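Side-chain contacts in sensory transduction histidine kinase, putative (Borrelia burgdorferi, PDB 5BWJ), which forms the periplasmic Venus flytrap sensor domain of a membrane-bound hybrid kinase that probably transfers phosphate from ATP to histidine: residues B[14-19]-B[86-91]; B[114-119]-B[124-129]; B[135-138]-B[142-145]; B[153-156]-B[161-164]. All coordinates share one frame; numbering follows the deposited sequence.

Contact 1 of 4, residues B[14-19]-B[86-91]; sequences DQFFPF and ARSISI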
# COMPACT_ATOMS: atom_id res chain seq x y z
N ASP B 14 -11.30 -0.49 -12.51
CA ASP B 14 -10.02 -1.17 -12.70
C ASP B 14 -9.68 -2.04 -11.48
O ASP B 14 -10.52 -2.83 -11.05
CB ASP B 14 -8.92 -0.13 -12.98
CG ASP B 14 -7.65 -0.74 -13.55
OD1 ASP B 14 -7.70 -1.89 -14.05
OD2 ASP B 14 -6.59 -0.08 -13.49
N GLN B 15 -8.48 -1.89 -10.93
CA GLN B 15 -8.07 -2.62 -9.74
C GLN B 15 -7.30 -1.70 -8.81
O GLN B 15 -6.66 -0.75 -9.25
CB GLN B 15 -7.23 -3.84 -10.12
CG GLN B 15 -7.92 -4.81 -11.06
CD GLN B 15 -7.11 -6.07 -11.30
OE1 GLN B 15 -6.79 -6.81 -10.37
NE2 GLN B 15 -6.75 -6.31 -12.56
N PHE B 16 -7.36 -2.01 -7.52
CA PHE B 16 -6.82 -1.13 -6.49
C PHE B 16 -6.44 -1.95 -5.26
O PHE B 16 -7.20 -2.03 -4.30
CB PHE B 16 -7.86 -0.05 -6.13
CG PHE B 16 -7.37 1.01 -5.19
CD1 PHE B 16 -8.25 1.98 -4.72
CD2 PHE B 16 -6.05 1.06 -4.77
CE1 PHE B 16 -7.82 2.96 -3.85
CE2 PHE B 16 -5.62 2.05 -3.90
CZ PHE B 16 -6.51 3.00 -3.44
N PHE B 17 -5.27 -2.57 -5.30
CA PHE B 17 -4.81 -3.41 -4.21
C PHE B 17 -4.59 -2.57 -2.95
O PHE B 17 -4.00 -1.50 -3.04
CB PHE B 17 -3.51 -4.14 -4.59
CG PHE B 17 -3.05 -5.14 -3.57
CD1 PHE B 17 -3.35 -6.49 -3.72
CD2 PHE B 17 -2.32 -4.75 -2.46
CE1 PHE B 17 -2.93 -7.42 -2.79
CE2 PHE B 17 -1.90 -5.68 -1.52
CZ PHE B 17 -2.21 -7.01 -1.69
N PRO B 18 -5.04 -3.05 -1.78
CA PRO B 18 -5.77 -4.29 -1.47
C PRO B 18 -7.28 -4.09 -1.35
O PRO B 18 -7.97 -4.98 -0.84
CB PRO B 18 -5.18 -4.68 -0.12
CG PRO B 18 -4.96 -3.36 0.55
CD PRO B 18 -4.60 -2.38 -0.55
N PHE B 19 -7.79 -2.95 -1.80
CA PHE B 19 -9.21 -2.64 -1.66
C PHE B 19 -10.07 -3.53 -2.55
O PHE B 19 -11.10 -4.04 -2.12
CB PHE B 19 -9.46 -1.16 -1.98
CG PHE B 19 -8.86 -0.23 -0.96
CD1 PHE B 19 -9.59 0.17 0.14
CD2 PHE B 19 -7.55 0.21 -1.10
CE1 PHE B 19 -9.04 1.02 1.08
CE2 PHE B 19 -6.99 1.06 -0.16
CZ PHE B 19 -7.74 1.46 0.93
N ALA B 86 -7.07 6.31 0.14
CA ALA B 86 -5.75 5.79 0.45
C ALA B 86 -4.69 6.50 -0.39
O ALA B 86 -5.02 7.30 -1.27
CB ALA B 86 -5.69 4.29 0.20
N ARG B 87 -3.43 6.21 -0.10
CA ARG B 87 -2.31 6.82 -0.81
C ARG B 87 -1.51 5.77 -1.57
O ARG B 87 -1.47 4.60 -1.18
CB ARG B 87 -1.39 7.55 0.17
CG ARG B 87 -1.85 8.95 0.54
CD ARG B 87 -0.90 9.59 1.54
NE ARG B 87 -0.96 11.05 1.52
CZ ARG B 87 -1.77 11.78 2.28
NH1 ARG B 87 -1.73 13.10 2.18
NH2 ARG B 87 -2.61 11.21 3.13
N SER B 88 -0.88 6.20 -2.66
CA SER B 88 -0.00 5.34 -3.44
C SER B 88 1.27 6.09 -3.81
O SER B 88 1.37 7.30 -3.61
CB SER B 88 -0.71 4.84 -4.70
OG SER B 88 -1.87 4.09 -4.38
N ILE B 89 2.24 5.36 -4.35
CA ILE B 89 3.46 5.95 -4.87
C ILE B 89 3.56 5.63 -6.36
O ILE B 89 3.38 4.49 -6.77
CB ILE B 89 4.71 5.44 -4.13
CG1 ILE B 89 4.61 5.77 -2.64
CG2 ILE B 89 5.98 6.04 -4.74
CD1 ILE B 89 5.76 5.25 -1.79
N SER B 90 3.82 6.65 -7.17
CA SER B 90 4.01 6.45 -8.60
C SER B 90 5.36 5.80 -8.85
O SER B 90 6.38 6.28 -8.37
CB SER B 90 3.90 7.78 -9.35
OG SER B 90 5.00 8.63 -9.05
N ILE B 91 5.36 4.71 -9.62
CA ILE B 91 6.59 3.98 -9.90
C ILE B 91 6.69 3.63 -11.38
O ILE B 91 5.71 3.21 -12.01
CB ILE B 91 6.67 2.69 -9.04
CG1 ILE B 91 7.08 3.05 -7.61
CG2 ILE B 91 7.67 1.68 -9.64
CD1 ILE B 91 7.25 1.87 -6.67
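Two phenyl rings, Phe16 and Phe19, converge on the methyl of Ala86. One face of the Phe16 ring lies under Phe19, whose CD2 stands 3.7 Å above the plane and over the ring centre. The Phe19 ring in turn has the carbonyl oxygen Phe16 O at its edge, in plane. Ala86 CB approaches both rings obliquely. Its closest contact is Phe19 CE2 at 3.5 Å, with Phe19 CZ at 3.6 Å, while Phe16 reaches it from the far end of its ring, CZ to CB 3.9 Å. With chi1 at -174°, the Phe16 ring swings away from its own backbone N, and this brings its rim to strand 79-94. The loop that carries the rings is shaped by a cis peptide before Pro18 and by a weak backbone bond from Phe19 N to Phe16 O, 2.7 Å.

Farther along the strand, Phe16 CE2 passes Ser88 OG at 4.3 Å, a loose contact; the hydroxyl is hydrogen-bonded to Asp158 OD2 and Asn187 ND2. The loop after strand 6-13 thus lies on strand 79-94 near the middle of the chain. The Phe19 side chain is about 10 Å from that of Glu29, a magnesium-binding residue, though no metal is bound to this chain in the model; Phe19 also packs on Ile89 of the second subunit. Between loop and strand the contact is essentially apolar, Ala86 CB against two rings, so it depends on close fit and not on bond direction.

Contact 2 of 4, residues B[114-119]-B[124-129]; sequences IGVIKN and DILRLK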
# COMPACT_ATOMS: atom_id res chain seq x y z
N ILE B 114 6.81 4.69 -22.88
CA ILE B 114 6.29 4.41 -21.55
C ILE B 114 4.79 4.16 -21.61
O ILE B 114 4.05 4.93 -22.22
CB ILE B 114 6.58 5.56 -20.57
CG1 ILE B 114 8.09 5.81 -20.48
CG2 ILE B 114 6.00 5.26 -19.19
CD1 ILE B 114 8.49 7.01 -19.65
N GLY B 115 4.34 3.09 -20.96
CA GLY B 115 2.93 2.77 -20.87
C GLY B 115 2.30 3.39 -19.64
O GLY B 115 2.92 3.45 -18.58
N VAL B 116 1.06 3.84 -19.77
CA VAL B 116 0.34 4.46 -18.67
C VAL B 116 -1.16 4.34 -18.91
O VAL B 116 -1.61 4.36 -20.06
CB VAL B 116 0.73 5.95 -18.48
CG1 VAL B 116 0.27 6.79 -19.67
CG2 VAL B 116 0.17 6.50 -17.18
N ILE B 117 -1.94 4.21 -17.84
CA ILE B 117 -3.39 4.16 -17.98
C ILE B 117 -3.93 5.54 -18.34
O ILE B 117 -3.56 6.54 -17.73
CB ILE B 117 -4.07 3.65 -16.68
CG1 ILE B 117 -3.57 2.25 -16.34
CG2 ILE B 117 -5.59 3.64 -16.84
CD1 ILE B 117 -4.02 1.73 -14.99
N LYS B 118 -4.80 5.58 -19.34
CA LYS B 118 -5.36 6.83 -19.83
C LYS B 118 -6.27 7.48 -18.78
O LYS B 118 -6.91 6.78 -17.99
CB LYS B 118 -6.15 6.60 -21.12
N ASN B 119 -6.31 8.81 -18.79
CA ASN B 119 -7.16 9.57 -17.89
C ASN B 119 -6.86 9.31 -16.41
O ASN B 119 -7.77 9.23 -15.59
CB ASN B 119 -8.64 9.28 -18.17
CG ASN B 119 -9.03 9.63 -19.59
OD1 ASN B 119 -8.43 10.50 -20.22
ND2 ASN B 119 -10.04 8.94 -20.11
N ASP B 124 -0.98 12.52 -16.71
CA ASP B 124 -0.65 13.94 -16.61
C ASP B 124 0.82 14.16 -16.27
O ASP B 124 1.47 15.04 -16.82
CB ASP B 124 -1.53 14.63 -15.57
CG ASP B 124 -2.97 14.80 -16.04
OD1 ASP B 124 -3.21 14.72 -17.26
OD2 ASP B 124 -3.85 15.01 -15.18
N ILE B 125 1.34 13.34 -15.35
CA ILE B 125 2.73 13.46 -14.92
C ILE B 125 3.68 13.30 -16.11
O ILE B 125 4.61 14.08 -16.27
CB ILE B 125 3.08 12.42 -13.83
CG1 ILE B 125 2.29 12.72 -12.56
CG2 ILE B 125 4.57 12.44 -13.51
CD1 ILE B 125 2.31 11.60 -11.54
N LEU B 126 3.42 12.30 -16.95
CA LEU B 126 4.28 12.04 -18.10
C LEU B 126 4.18 13.15 -19.14
O LEU B 126 5.14 13.41 -19.86
CB LEU B 126 3.92 10.69 -18.73
CG LEU B 126 4.05 9.45 -17.84
CD1 LEU B 126 3.68 8.20 -18.61
CD2 LEU B 126 5.46 9.33 -17.27
N ARG B 127 3.02 13.80 -19.22
CA ARG B 127 2.84 14.89 -20.18
C ARG B 127 3.49 16.17 -19.68
O ARG B 127 3.95 16.99 -20.47
CB ARG B 127 1.35 15.12 -20.45
CG ARG B 127 0.67 13.94 -21.14
CD ARG B 127 -0.68 14.32 -21.72
NE ARG B 127 -1.40 13.15 -22.22
CZ ARG B 127 -1.09 12.50 -23.34
NH1 ARG B 127 -0.08 12.90 -24.09
NH2 ARG B 127 -1.81 11.44 -23.70
N LEU B 128 3.52 16.34 -18.36
CA LEU B 128 4.19 17.49 -17.75
C LEU B 128 5.71 17.34 -17.85
O LEU B 128 6.43 18.32 -18.00
CB LEU B 128 3.76 17.66 -16.30
CG LEU B 128 2.60 18.62 -16.04
CD1 LEU B 128 1.43 18.37 -16.98
CD2 LEU B 128 2.15 18.52 -14.59
N LYS B 129 6.18 16.10 -17.75
CA LYS B 129 7.60 15.80 -17.91
C LYS B 129 7.98 15.73 -19.38
O LYS B 129 9.13 15.46 -19.72
CB LYS B 129 7.94 14.48 -17.21
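Asp124 O is gripped by two backbone N-H groups of its own helix, Leu128 N at 2.9 Å and, weakly, Arg127 N at 3.1 Å, and the turn fixed in this way presents Leu126 to Ile114 and Val116 of the strand. A single methyl of the leucine does the touching. Leu126 CD1 lies 3.7 Å from Val116 CB and 3.8 Å from Ile114 CG2, so it rests between two residues on the same side of the strand. Val116 also brings up a branch, CG1, at 3.8 Å from Leu126 CD1.

The approaches differ. Leu126 and Val116 reach toward each other tip to tip, whereas Leu126 and Ile114 pass at a slant. The torsions account for the reach: at chi1 -60° and chi2 -179°, Leu126 CG is turned away from its carbonyl carbon and CD1 continues the chain outward from CA. Val116 holds CG1 between its backbone N and carbonyl carbon, chi1 67°, which places that methyl beside the leucine tip.

Leu126 and Val116 are buried, and both also touch Ile134 of the next strand, while Tyr156 borders Leu126 from the other neighbouring strand. Ile117 faces Leu143 of helix 140-148 instead. Strand 114-117, helix 121-128 and strand 134-137, with the two strands parallel, make a beta-alpha-beta crossover, and apolar packing of its helix on the sheet in this way is characteristic of the alpha/beta lobes of Venus flytrap domains.

Contact 3 of 4, residues B[135-138]-B[142-145]; sequences FLAD and ELVL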
# COMPACT_ATOMS: atom_id res chain seq x y z
N PHE B 135 2.41 5.28 -24.57
CA PHE B 135 1.43 4.25 -24.93
C PHE B 135 0.29 4.28 -23.92
O PHE B 135 0.50 4.14 -22.72
CB PHE B 135 2.09 2.87 -24.96
CG PHE B 135 1.12 1.75 -25.20
CD1 PHE B 135 0.54 1.07 -24.15
CD2 PHE B 135 0.80 1.36 -26.50
CE1 PHE B 135 -0.35 0.04 -24.37
CE2 PHE B 135 -0.09 0.33 -26.73
CZ PHE B 135 -0.67 -0.33 -25.66
N LEU B 136 -0.93 4.48 -24.41
CA LEU B 136 -2.10 4.58 -23.55
C LEU B 136 -2.82 3.25 -23.39
O LEU B 136 -3.19 2.61 -24.38
CB LEU B 136 -3.07 5.64 -24.09
CG LEU B 136 -2.56 7.08 -24.11
CD1 LEU B 136 -3.58 7.99 -24.76
CD2 LEU B 136 -2.22 7.57 -22.71
N ALA B 137 -2.99 2.83 -22.14
CA ALA B 137 -3.74 1.62 -21.82
C ALA B 137 -5.07 1.99 -21.18
O ALA B 137 -5.20 3.04 -20.56
CB ALA B 137 -2.94 0.72 -20.89
N ASP B 138 -6.07 1.12 -21.34
CA ASP B 138 -7.40 1.37 -20.80
C ASP B 138 -7.49 0.97 -19.33
O ASP B 138 -8.31 1.50 -18.59
CB ASP B 138 -8.46 0.62 -21.61
CG ASP B 138 -8.60 1.14 -23.02
OD1 ASP B 138 -8.30 2.33 -23.26
OD2 ASP B 138 -9.01 0.36 -23.91
N GLU B 142 -4.42 -4.47 -19.05
CA GLU B 142 -3.93 -4.20 -20.40
C GLU B 142 -2.53 -3.61 -20.34
O GLU B 142 -1.67 -3.95 -21.15
CB GLU B 142 -4.87 -3.25 -21.13
CG GLU B 142 -4.37 -2.80 -22.50
CD GLU B 142 -5.31 -1.81 -23.16
OE1 GLU B 142 -6.51 -1.80 -22.81
OE2 GLU B 142 -4.84 -1.04 -24.03
N LEU B 143 -2.30 -2.73 -19.37
CA LEU B 143 -1.03 -2.03 -19.24
C LEU B 143 0.11 -3.00 -18.97
O LEU B 143 1.15 -2.95 -19.63
CB LEU B 143 -1.10 -0.99 -18.13
CG LEU B 143 0.21 -0.25 -17.82
CD1 LEU B 143 0.73 0.47 -19.06
CD2 LEU B 143 0.02 0.73 -16.67
N VAL B 144 -0.08 -3.87 -17.99
CA VAL B 144 0.97 -4.81 -17.61
C VAL B 144 1.19 -5.84 -18.71
O VAL B 144 2.31 -6.32 -18.90
CB VAL B 144 0.63 -5.52 -16.28
CG1 VAL B 144 1.72 -6.50 -15.90
CG2 VAL B 144 0.46 -4.49 -15.17
N LEU B 145 0.13 -6.18 -19.44
CA LEU B 145 0.25 -7.11 -20.56
C LEU B 145 1.12 -6.52 -21.66
O LEU B 145 1.87 -7.25 -22.31
CB LEU B 145 -1.13 -7.46 -21.11
CG LEU B 145 -1.91 -8.50 -20.30
CD1 LEU B 145 -3.38 -8.50 -20.70
CD2 LEU B 145 -1.31 -9.88 -20.48
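Ala137 and Leu143 make the apolar part of the first shell, their CB atoms 3.7 Å apart. The same alanine methyl lies 4.1 Å from Leu143 CD1, so the leucine meets it mainly through the base of its side chain. Beside this pair runs Glu142, which lays its carboxylate along the end of the strand: OE2 is 3.6 Å from Ala137 CA, and OE1 accepts a weak hydrogen bond from Asp138 N at 3.3 Å, with an N-H...O angle of 155°. The glutamate gets there as an extended chain, CG lying opposite its backbone N (chi1 175°).

The carboxylate of Asp138 is a less welcome neighbour: its OD2 stands 3.5 Å from Glu142 OE1, two like charges with no bond between them, and the carboxylate planes are turned 83° apart. Such closeness could raise the proton affinity of one of the acids somewhat, although Asp138 is exposed and solvent would screen the pair.

In the second shell, Asn139 OD1 accepts a hydrogen bond from Glu142 N and so helps set the first turn of the helix. Leu143, buried, continues onto Ile155 and Leu162, while Ala137 is tied by backbone bonds to Val116 and Lys118. A short turn thus passes from an outer strand of the parallel part of the sheet straight into helix 140-148, the strand-to-helix connection of an alpha/beta lobe.

Contact 4 of 4, residues B[153-156]-B[161-164]; sequences DYIY and TLHY
Apolar packing comes first, and it is centred on one methyl: Leu162 CD1, which meets Ile155 CD1 at 4.3 Å and the backbone carbon Tyr156 C at 4.1 Å. Both distances are on the long side, so the leucine rests on the strand lightly. Its reach follows from chi1 -63° with chi2 -176°, a conformation that carries CD1 straight out from CA toward the strand. Ile155 answers with its longer branch, CG1 and CD1 extended (chi2 177°). The pair is buried, and the area shared by the two segments is small, 106 Å² with both sides summed, as expected when one leucine methyl carries the contact.

The polar interactions run to other partners. The Tyr156 side chain leaves the strand on the face turned from the helix, and its hydroxyl is hydrogen-bonded to that of Ser90. On the helix, Thr161 OG1 pairs with the backbone N of Phe17, which ties the start of the helix to the loop after strand 6-13.

Aromatic contacts form a third group, away from the Leu162 contact: the His163 ring meets Phe17 of the second subunit and Tyr164 of that same subunit.

Strand 154-156 runs between 114-117, to which it is parallel, and 79-94, to which it is antiparallel. Helix 161-169 packs over the face of the sheet to which Ile155 points, and helix 140-148 borders the same contact, with Leu147 against Ile155 and Ser140 against Leu162.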
# COMPACT_ATOMS: atom_id res chain seq x y z
N ASP B 153 8.47 -0.50 -23.07
CA ASP B 153 9.68 -0.78 -22.29
C ASP B 153 9.45 -0.53 -20.81
O ASP B 153 10.00 -1.24 -19.96
CB ASP B 153 10.84 0.09 -22.79
CG ASP B 153 11.22 -0.20 -24.23
OD1 ASP B 153 11.27 -1.39 -24.60
OD2 ASP B 153 11.46 0.76 -24.98
N TYR B 154 8.63 0.47 -20.50
CA TYR B 154 8.33 0.84 -19.12
C TYR B 154 6.84 1.09 -18.94
O TYR B 154 6.15 1.51 -19.87
CB TYR B 154 9.11 2.09 -18.72
CG TYR B 154 10.61 1.97 -18.92
CD1 TYR B 154 11.19 2.25 -20.14
CD2 TYR B 154 11.43 1.57 -17.87
CE1 TYR B 154 12.56 2.14 -20.32
CE2 TYR B 154 12.80 1.46 -18.04
CZ TYR B 154 13.36 1.74 -19.27
OH TYR B 154 14.72 1.63 -19.44
N ILE B 155 6.34 0.83 -17.73
CA ILE B 155 4.98 1.21 -17.37
C ILE B 155 5.02 2.09 -16.12
O ILE B 155 5.89 1.92 -15.27
CB ILE B 155 4.07 -0.02 -17.12
CG1 ILE B 155 4.64 -0.90 -16.01
CG2 ILE B 155 3.90 -0.80 -18.42
CD1 ILE B 155 3.78 -2.09 -15.65
N TYR B 156 4.09 3.03 -16.04
CA TYR B 156 4.06 4.02 -14.98
C TYR B 156 2.70 4.04 -14.30
O TYR B 156 1.68 4.22 -14.95
CB TYR B 156 4.40 5.40 -15.56
CG TYR B 156 4.68 6.47 -14.54
CD1 TYR B 156 5.77 6.36 -13.68
CD2 TYR B 156 3.87 7.59 -14.44
CE1 TYR B 156 6.03 7.35 -12.74
CE2 TYR B 156 4.14 8.58 -13.51
CZ TYR B 156 5.22 8.45 -12.66
OH TYR B 156 5.48 9.43 -11.73
N THR B 161 -0.58 -2.09 -7.16
CA THR B 161 -1.51 -2.77 -8.05
C THR B 161 -0.83 -3.33 -9.30
O THR B 161 -1.04 -4.50 -9.66
CB THR B 161 -2.66 -1.84 -8.49
OG1 THR B 161 -3.33 -1.33 -7.34
CG2 THR B 161 -3.67 -2.60 -9.36
N LEU B 162 -0.04 -2.51 -9.98
CA LEU B 162 0.63 -2.95 -11.19
C LEU B 162 1.60 -4.08 -10.88
O LEU B 162 1.74 -5.03 -11.65
CB LEU B 162 1.37 -1.79 -11.86
CG LEU B 162 0.50 -0.63 -12.34
CD1 LEU B 162 1.37 0.39 -13.06
CD2 LEU B 162 -0.63 -1.10 -13.24
N HIS B 163 2.25 -3.97 -9.73
CA HIS B 163 3.20 -4.98 -9.29
C HIS B 163 2.50 -6.28 -8.95
O HIS B 163 2.98 -7.36 -9.28
CB HIS B 163 3.98 -4.47 -8.08
CG HIS B 163 5.09 -5.39 -7.67
ND1 HIS B 163 6.37 -5.28 -8.16
CD2 HIS B 163 5.10 -6.45 -6.82
CE1 HIS B 163 7.12 -6.23 -7.63
NE2 HIS B 163 6.37 -6.95 -6.81
N TYR B 164 1.35 -6.18 -8.28
CA TYR B 164 0.58 -7.36 -7.91
C TYR B 164 0.16 -8.15 -9.15
O TYR B 164 0.36 -9.37 -9.21
CB TYR B 164 -0.67 -6.97 -7.12
CG TYR B 164 -1.70 -8.08 -7.09
CD1 TYR B 164 -1.57 -9.15 -6.23
CD2 TYR B 164 -2.80 -8.05 -7.94
CE1 TYR B 164 -2.51 -10.18 -6.21
CE2 TYR B 164 -3.74 -9.07 -7.93
CZ TYR B 164 -3.59 -10.13 -7.06
OH TYR B 164 -4.52 -11.14 -7.04

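In the fold
Contacts 1, 2 and 4 are buried and rest on apolar packing across their segments; contact 3 is partly exposed and adds a weak carboxylate bond and a close pair of acids at its outer end. All four reach the same mixed sheet. Contacts 2 and 3 share the parallel pair 114-117 and 134-137, whereas contacts 3 and 4 meet where helices 140-148 and 161-169 come together over the sheet. Contact 1 differs in kind, with aromatic rings from a loop. Centred about 6 Å from the chain centre, against 13 to 15 Å for the others, it shares with contact 4 the dimer partner.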